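Local coordinates for type II secretion system protein L (Pseudomonas aeruginosa, PDB 6GHU) that serves as an inner-membrane component of the type II secretion machinery, linking the cytoplasmic energy-providing protein to the rest of the apparatus, at residues G31-L45 with A64-G78. Residues are numbered along the deposited sequence; the frame is centred on the assembly and turned at random.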
ATOM      1  N   GLY A  31       2.809 -12.769   1.749  1.00 38.83           N
ATOM      2  CA  GLY A  31       2.235 -12.615   3.071  1.00 40.79           C
ATOM      3  C   GLY A  31       2.744 -11.448   3.890  1.00 42.20           C
ATOM      4  O   GLY A  31       2.537 -11.431   5.108  1.00 41.32           O
ATOM      5  N   ASP A  32       3.402 -10.471   3.274  1.00 32.60           N
ATOM      6  CA  ASP A  32       3.840  -9.284   3.991  1.00 34.08           C
ATOM      7  C   ASP A  32       3.935  -8.128   3.006  1.00 28.39           C
ATOM      8  O   ASP A  32       3.690  -8.285   1.808  1.00 33.14           O
ATOM      9  CB  ASP A  32       5.177  -9.523   4.705  1.00 34.43           C
ATOM     10  CG  ASP A  32       6.253 -10.050   3.776  1.00 32.93           C
ATOM     11  OD1 ASP A  32       6.882 -11.076   4.111  1.00 41.80           O
ATOM     12  OD2 ASP A  32       6.462  -9.444   2.704  1.00 38.13           O
ATOM     13  N   VAL A  33       4.302  -6.959   3.523  1.00 29.73           N
ATOM     14  CA  VAL A  33       4.383  -5.733   2.737  1.00 28.22           C
ATOM     15  C   VAL A  33       5.837  -5.279   2.735  1.00 25.00           C
ATOM     16  O   VAL A  33       6.430  -5.084   3.805  1.00 25.83           O
ATOM     17  CB  VAL A  33       3.461  -4.639   3.300  1.00 28.82           C
ATOM     18  CG1 VAL A  33       3.521  -3.381   2.436  1.00 27.77           C
ATOM     19  CG2 VAL A  33       2.025  -5.151   3.404  1.00 37.26           C
ATOM     20  N   ALA A  34       6.407  -5.102   1.543  1.00 24.94           N
ATOM     21  CA  ALA A  34       7.788  -4.660   1.386  1.00 26.63           C
ATOM     22  C   ALA A  34       7.826  -3.231   0.860  1.00 24.11           C
ATOM     23  O   ALA A  34       7.085  -2.876  -0.062  1.00 26.12           O
ATOM     24  CB  ALA A  34       8.565  -5.572   0.435  1.00 26.59           C
ATOM     25  N   LEU A  35       8.710  -2.423   1.443  1.00 20.18           N
ATOM     26  CA  LEU A  35       8.818  -1.002   1.147  1.00 24.54           C
ATOM     27  C   LEU A  35      10.275  -0.638   0.905  1.00 23.04           C
ATOM     28  O   LEU A  35      11.139  -0.943   1.734  1.00 23.52           O
ATOM     29  CB  LEU A  35       8.273  -0.141   2.298  1.00 37.12           C
ATOM     30  CG  LEU A  35       6.781  -0.173   2.627  1.00 40.98           C
ATOM     31  CD1 LEU A  35       6.438  -1.364   3.503  1.00 31.11           C
ATOM     32  CD2 LEU A  35       6.368   1.130   3.303  1.00 43.12           C
ATOM     33  N   GLN A  36      10.540   0.016  -0.223  1.00 20.68           N
ATOM     34  CA  GLN A  36      11.829   0.650  -0.480  1.00 22.19           C
ATOM     35  C   GLN A  36      11.730   2.110  -0.057  1.00 20.61           C
ATOM     36  O   GLN A  36      10.956   2.875  -0.645  1.00 20.13           O
ATOM     37  CB  GLN A  36      12.205   0.550  -1.956  1.00 30.11           C
ATOM     38  CG  GLN A  36      12.416  -0.864  -2.459  1.00 26.46           C
ATOM     39  CD  GLN A  36      13.731  -1.447  -2.019  1.00 35.11           C
ATOM     40  OE1 GLN A  36      14.575  -0.753  -1.445  1.00 36.87           O
ATOM     41  NE2 GLN A  36      13.925  -2.732  -2.294  1.00 35.93           N
ATOM     42  N   VAL A  37      12.506   2.497   0.954  1.00 20.45           N
ATOM     43  CA  VAL A  37      12.417   3.833   1.524  1.00 21.20           C
ATOM     44  C   VAL A  37      13.767   4.526   1.412  1.00 21.75           C
ATOM     45  O   VAL A  37      14.821   3.895   1.309  1.00 21.96           O
ATOM     46  CB  VAL A  37      11.945   3.813   2.995  1.00 23.65           C
ATOM     47  CG1 VAL A  37      10.563   3.189   3.110  1.00 23.73           C
ATOM     48  CG2 VAL A  37      12.941   3.065   3.882  1.00 26.45           C
ATOM     49  N   ARG A  38      13.716   5.854   1.430  1.00 27.90           N
ATOM     50  CA  ARG A  38      14.900   6.682   1.575  1.00 25.55           C
ATOM     51  C   ARG A  38      14.653   7.688   2.689  1.00 23.46           C
ATOM     52  O   ARG A  38      13.514   8.080   2.952  1.00 23.06           O
ATOM     53  CB  ARG A  38      15.255   7.408   0.264  1.00 26.92           C
ATOM     54  CG  ARG A  38      15.826   6.489  -0.800  1.00 40.50           C
ATOM     55  CD  ARG A  38      16.517   7.271  -1.908  1.00 49.91           C
ATOM     56  NE  ARG A  38      17.507   6.458  -2.618  1.00 65.07           N
ATOM     57  CZ  ARG A  38      17.252   5.708  -3.690  1.00 72.78           C
ATOM     58  NH1 ARG A  38      16.029   5.650  -4.204  1.00 54.23           N
ATOM     59  NH2 ARG A  38      18.232   5.009  -4.254  1.00 68.68           N
ATOM     60  N   ALA A  39      15.732   8.092   3.352  1.00 21.54           N
ATOM     61  CA  ALA A  39      15.657   9.065   4.431  1.00 17.54           C
ATOM     62  C   ALA A  39      16.986   9.802   4.491  1.00 20.25           C
ATOM     63  O   ALA A  39      17.984   9.332   3.936  1.00 22.38           O
ATOM     64  CB  ALA A  39      15.345   8.387   5.773  1.00 19.84           C
ATOM     65  N   PRO A  40      17.030  10.964   5.145  1.00 22.37           N
ATOM     66  CA  PRO A  40      18.310  11.686   5.219  1.00 20.68           C
ATOM     67  C   PRO A  40      19.409  10.904   5.920  1.00 21.23           C
ATOM     68  O   PRO A  40      20.587  11.112   5.615  1.00 18.06           O
ATOM     69  CB  PRO A  40      17.953  12.974   5.978  1.00 20.80           C
ATOM     70  CG  PRO A  40      16.605  12.747   6.569  1.00 28.00           C
ATOM     71  CD  PRO A  40      15.916  11.757   5.691  1.00 23.03           C
ATOM     72  N   GLY A  41      19.068  10.014   6.848  1.00 20.71           N
ATOM     73  CA  GLY A  41      20.094   9.322   7.607  1.00 21.66           C
ATOM     74  C   GLY A  41      19.540   8.093   8.287  1.00 23.57           C
ATOM     75  O   GLY A  41      18.329   7.878   8.358  1.00 25.17           O
ATOM     76  N   PHE A  42      20.465   7.283   8.809  1.00 21.95           N
ATOM     77  CA  PHE A  42      20.087   6.009   9.408  1.00 21.12           C
ATOM     78  C   PHE A  42      19.217   6.205  10.644  1.00 22.06           C
ATOM     79  O   PHE A  42      18.340   5.379  10.919  1.00 21.86           O
ATOM     80  CB  PHE A  42      21.346   5.203   9.757  1.00 19.94           C
ATOM     81  CG  PHE A  42      22.279   4.998   8.594  1.00 24.15           C
ATOM     82  CD1 PHE A  42      23.498   5.658   8.542  1.00 26.13           C
ATOM     83  CD2 PHE A  42      21.935   4.160   7.549  1.00 26.28           C
ATOM     84  CE1 PHE A  42      24.358   5.477   7.474  1.00 21.23           C
ATOM     85  CE2 PHE A  42      22.794   3.976   6.471  1.00 23.01           C
ATOM     86  CZ  PHE A  42      24.003   4.631   6.436  1.00 26.87           C
ATOM     87  N   ASP A  43      19.440   7.288  11.398  1.00 17.10           N
ATOM     88  CA  ASP A  43      18.649   7.529  12.601  1.00 21.30           C
ATOM     89  C   ASP A  43      17.171   7.683  12.273  1.00 20.05           C
ATOM     90  O   ASP A  43      16.309   7.338  13.092  1.00 17.13           O
ATOM     91  CB  ASP A  43      19.156   8.776  13.324  1.00 20.87           C
ATOM     92  CG  ASP A  43      19.025  10.035  12.481  1.00 23.13           C
ATOM     93  OD1 ASP A  43      19.522  10.047  11.335  1.00 21.20           O
ATOM     94  OD2 ASP A  43      18.416  11.013  12.961  1.00 25.37           O
ATOM     95  N   VAL A  44      16.860   8.212  11.091  1.00 18.54           N
ATOM     96  CA  VAL A  44      15.472   8.371  10.682  1.00 22.84           C
ATOM     97  C   VAL A  44      14.857   7.017  10.347  1.00 22.95           C
ATOM     98  O   VAL A  44      13.686   6.761  10.651  1.00 23.76           O
ATOM     99  CB  VAL A  44      15.384   9.350   9.496  1.00 20.74           C
ATOM    100  CG1 VAL A  44      13.936   9.517   9.032  1.00 27.15           C
ATOM    101  CG2 VAL A  44      15.980  10.698   9.879  1.00 26.03           C
ATOM    102  N   LEU A  45      15.630   6.128   9.716  1.00 22.86           N
ATOM    103  CA  LEU A  45      15.120   4.794   9.421  1.00 24.04           C
ATOM    104  C   LEU A  45      14.901   4.001  10.700  1.00 24.35           C
ATOM    105  O   LEU A  45      13.917   3.261  10.820  1.00 18.73           O
ATOM    106  CB  LEU A  45      16.081   4.047   8.495  1.00 24.04           C
ATOM    107  CG  LEU A  45      16.275   4.585   7.080  1.00 25.15           C
ATOM    108  CD1 LEU A  45      17.343   3.776   6.365  1.00 27.85           C
ATOM    109  CD2 LEU A  45      14.977   4.549   6.309  1.00 20.90           C
ATOM    110  N   ALA A  64      20.900  -0.871   5.330  1.00 21.84           N
ATOM    111  CA  ALA A  64      20.822   0.465   4.763  1.00 21.88           C
ATOM    112  C   ALA A  64      22.200   0.936   4.314  1.00 24.34           C
ATOM    113  O   ALA A  64      23.224   0.562   4.890  1.00 21.29           O
ATOM    114  CB  ALA A  64      20.243   1.455   5.779  1.00 23.58           C
ATOM    115  N   SER A  65      22.212   1.772   3.280  1.00 17.78           N
ATOM    116  CA  SER A  65      23.439   2.336   2.747  1.00 31.97           C
ATOM    117  C   SER A  65      23.180   3.768   2.308  1.00 22.08           C
ATOM    118  O   SER A  65      22.067   4.119   1.911  1.00 26.81           O
ATOM    119  CB  SER A  65      23.959   1.509   1.567  1.00 33.64           C
ATOM    120  OG  SER A  65      24.910   2.246   0.825  1.00 50.75           O
ATOM    121  N   ARG A  66      24.222   4.590   2.367  1.00 23.57           N
ATOM    122  CA  ARG A  66      24.133   5.983   1.950  1.00 28.65           C
ATOM    123  C   ARG A  66      24.605   6.150   0.514  1.00 29.25           C
ATOM    124  O   ARG A  66      25.585   5.529   0.095  1.00 39.29           O
ATOM    125  CB  ARG A  66      24.962   6.891   2.858  1.00 34.91           C
ATOM    126  CG  ARG A  66      24.983   8.326   2.368  1.00 30.49           C
ATOM    127  CD  ARG A  66      25.589   9.262   3.373  1.00 26.99           C
ATOM    128  NE  ARG A  66      24.812   9.363   4.603  1.00 21.18           N
ATOM    129  CZ  ARG A  66      23.683  10.049   4.725  1.00 18.91           C
ATOM    130  NH1 ARG A  66      23.154  10.673   3.676  1.00 21.48           N
ATOM    131  NH2 ARG A  66      23.076  10.100   5.901  1.00 23.27           N
ATOM    132  N   ASP A  67      23.900   7.003  -0.230  1.00 27.15           N
ATOM    133  CA  ASP A  67      24.331   7.462  -1.548  1.00 34.29           C
ATOM    134  C   ASP A  67      23.978   8.938  -1.643  1.00 32.06           C
ATOM    135  O   ASP A  67      22.798   9.293  -1.726  1.00 31.03           O
ATOM    136  CB  ASP A  67      23.666   6.666  -2.672  1.00 39.16           C
ATOM    137  CG  ASP A  67      24.365   5.346  -2.949  1.00 61.51           C
ATOM    138  OD1 ASP A  67      25.570   5.365  -3.289  1.00 40.61           O
ATOM    139  OD2 ASP A  67      23.709   4.289  -2.822  1.00 64.52           O
ATOM    140  N   GLY A  68      24.990   9.794  -1.606  1.00 32.69           N
ATOM    141  CA  GLY A  68      24.732  11.225  -1.649  1.00 34.33           C
ATOM    142  C   GLY A  68      24.050  11.697  -0.379  1.00 26.31           C
ATOM    143  O   GLY A  68      24.501  11.422   0.739  1.00 29.23           O
ATOM    144  N   SER A  69      22.935  12.404  -0.549  1.00 32.27           N
ATOM    145  CA  SER A  69      22.244  13.046   0.559  1.00 28.07           C
ATOM    146  C   SER A  69      21.320  12.117   1.336  1.00 26.05           C
ATOM    147  O   SER A  69      20.825  12.522   2.394  1.00 26.07           O
ATOM    148  CB  SER A  69      21.429  14.229   0.037  1.00 35.77           C
ATOM    149  OG  SER A  69      22.271  15.179  -0.592  1.00 52.52           O
ATOM    150  N   THR A  70      21.067  10.900   0.856  1.00 21.83           N
ATOM    151  CA  THR A  70      20.083  10.022   1.478  1.00 24.44           C
ATOM    152  C   THR A  70      20.669   8.638   1.728  1.00 27.52           C
ATOM    153  O   THR A  70      21.673   8.243   1.132  1.00 27.08           O
ATOM    154  CB  THR A  70      18.812   9.892   0.613  1.00 27.91           C
ATOM    155  OG1 THR A  70      19.153   9.410  -0.692  1.00 28.08           O
ATOM    156  CG2 THR A  70      18.111  11.230   0.477  1.00 32.90           C
ATOM    157  N   VAL A  71      20.037   7.924   2.657  1.00 19.52           N
ATOM    158  CA  VAL A  71      20.240   6.493   2.843  1.00 21.55           C
ATOM    159  C   VAL A  71      18.989   5.777   2.339  1.00 23.81           C
ATOM    160  O   VAL A  71      17.904   6.356   2.246  1.00 21.97           O
ATOM    161  CB  VAL A  71      20.535   6.132   4.317  1.00 19.92           C
ATOM    162  CG1 VAL A  71      21.728   6.934   4.832  1.00 22.94           C
ATOM    163  CG2 VAL A  71      19.326   6.396   5.200  1.00 20.14           C
ATOM    164  N   SER A  72      19.150   4.497   2.007  1.00 20.40           N
ATOM    165  CA  SER A  72      18.060   3.699   1.466  1.00 26.34           C
ATOM    166  C   SER A  72      18.083   2.325   2.111  1.00 24.73           C
ATOM    167  O   SER A  72      19.142   1.814   2.484  1.00 22.06           O
ATOM    168  CB  SER A  72      18.151   3.551  -0.055  1.00 27.84           C
ATOM    169  OG  SER A  72      19.297   2.811  -0.418  1.00 32.81           O
ATOM    170  N   ALA A  73      16.897   1.740   2.243  1.00 18.70           N
ATOM    171  CA  ALA A  73      16.746   0.435   2.868  1.00 21.28           C
ATOM    172  C   ALA A  73      15.411  -0.149   2.437  1.00 21.06           C
ATOM    173  O   ALA A  73      14.566   0.535   1.853  1.00 22.15           O
ATOM    174  CB  ALA A  73      16.826   0.534   4.391  1.00 24.33           C
ATOM    175  N   ARG A  74      15.236  -1.430   2.732  1.00 22.12           N
ATOM    176  CA  ARG A  74      13.991  -2.139   2.485  1.00 22.93           C
ATOM    177  C   ARG A  74      13.314  -2.423   3.817  1.00 21.56           C
ATOM    178  O   ARG A  74      13.944  -2.962   4.734  1.00 25.14           O
ATOM    179  CB  ARG A  74      14.257  -3.438   1.720  1.00 32.51           C
ATOM    180  CG  ARG A  74      13.017  -4.178   1.261  1.00 25.12           C
ATOM    181  CD  ARG A  74      13.400  -5.238   0.231  1.00 27.74           C
ATOM    182  NE  ARG A  74      12.266  -6.051  -0.193  1.00 23.22           N
ATOM    183  CZ  ARG A  74      11.861  -7.152   0.428  1.00 25.02           C
ATOM    184  NH1 ARG A  74      12.483  -7.577   1.521  1.00 21.39           N
ATOM    185  NH2 ARG A  74      10.829  -7.831  -0.048  1.00 33.03           N
ATOM    186  N   LEU A  75      12.048  -2.033   3.929  1.00 22.13           N
ATOM    187  CA  LEU A  75      11.226  -2.318   5.101  1.00 25.72           C
ATOM    188  C   LEU A  75      10.244  -3.430   4.766  1.00 24.06           C
ATOM    189  O   LEU A  75       9.605  -3.397   3.710  1.00 22.35           O
ATOM    190  CB  LEU A  75      10.445  -1.079   5.547  1.00 30.20           C
ATOM    191  CG  LEU A  75      11.005  -0.136   6.604  1.00 39.19           C
ATOM    192  CD1 LEU A  75      10.026   1.010   6.806  1.00 34.20           C
ATOM    193  CD2 LEU A  75      11.239  -0.856   7.908  1.00 30.42           C
ATOM    194  N   VAL A  76      10.126  -4.407   5.658  1.00 26.08           N
ATOM    195  CA  VAL A  76       9.135  -5.473   5.544  1.00 19.10           C
ATOM    196  C   VAL A  76       8.182  -5.339   6.726  1.00 25.48           C
ATOM    197  O   VAL A  76       8.620  -5.353   7.884  1.00 23.62           O
ATOM    198  CB  VAL A  76       9.787  -6.864   5.518  1.00 25.31           C
ATOM    199  CG1 VAL A  76       8.726  -7.964   5.519  1.00 32.57           C
ATOM    200  CG2 VAL A  76      10.694  -7.005   4.304  1.00 29.56           C
ATOM    201  N   ILE A  77       6.889  -5.206   6.437  1.00 23.06           N
ATOM    202  CA  ILE A  77       5.859  -5.051   7.458  1.00 27.47           C
ATOM    203  C   ILE A  77       4.866  -6.198   7.327  1.00 34.64           C
ATOM    204  O   ILE A  77       4.409  -6.506   6.221  1.00 25.24           O
ATOM    205  CB  ILE A  77       5.135  -3.699   7.338  1.00 29.38           C
ATOM    206  CG1 ILE A  77       6.151  -2.556   7.370  1.00 32.57           C
ATOM    207  CG2 ILE A  77       4.116  -3.556   8.465  1.00 31.15           C
ATOM    208  CD1 ILE A  77       5.552  -1.186   7.135  1.00 41.51           C
ATOM    209  N   GLY A  78       4.524  -6.811   8.457  1.00 30.40           N
ATOM    210  CA  GLY A  78       3.584  -7.917   8.482  1.00 39.04           C
ATOM    211  C   GLY A  78       4.295  -9.253   8.548  1.00 40.17           C
ATOM    212  O   GLY A  78       5.526  -9.299   8.552  1.00 40.99           O
TER
HETATM  213  O   HOH W   1      12.002  -4.632  -2.495  1.00 30.16           O
HETATM  214  O   HOH W   2      19.909   6.639  -1.360  1.00 37.66           O
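Val-33, Leu-35, Val-37 and Ala-39 each exchange two backbone hydrogen bonds with Ile-77, Leu-75, Ala-73 and Val-71, eight bonds that pair strands 32-39 and 70-77 as antiparallel neighbours (159° between their directions). Beyond the strand end, Arg-66 NH2 donates to a lone pair of Pro-40 O (2.7 Å) in the carbonyl plane, and that oxygen lies close to the guanidinium plane; a bend at chi3 (-65°) folds the guanidinium back to this carbonyl. Two waters bridge side chains: on the face carrying Ala-34 and Ser-72, one accepts from Gln-36 NE2 and Arg-74 NE; another accepts from Arg-38 NE and hydrogen-bonds Thr-70 OG1. The extended Arg-74 chain sets one guanidinium face over Ala-34 CB, displaced toward NH2 (NH2 to CB 3.2 Å).

The opposite face is apolar. Leu-35 CD1 meets Ile-77 CD1 at 3.7 Å, and Leu-45 CD1 packs tightly on Val-71 CG2 (3.5 Å). Val-71 CG1 sits over the Phe-42 ring in a CH-pi contact, 3.7 Å from the centroid and 18° off the normal, while Ala-64 CB touches the ring's edge.

In this ferredoxin-like fold the pair forms the sheet's centre, flanked by strands 20-27 and 59-67; Leu-35 and Ile-77 face helix 3-14, and helix 42-54 brings Leu-45 onto the same face.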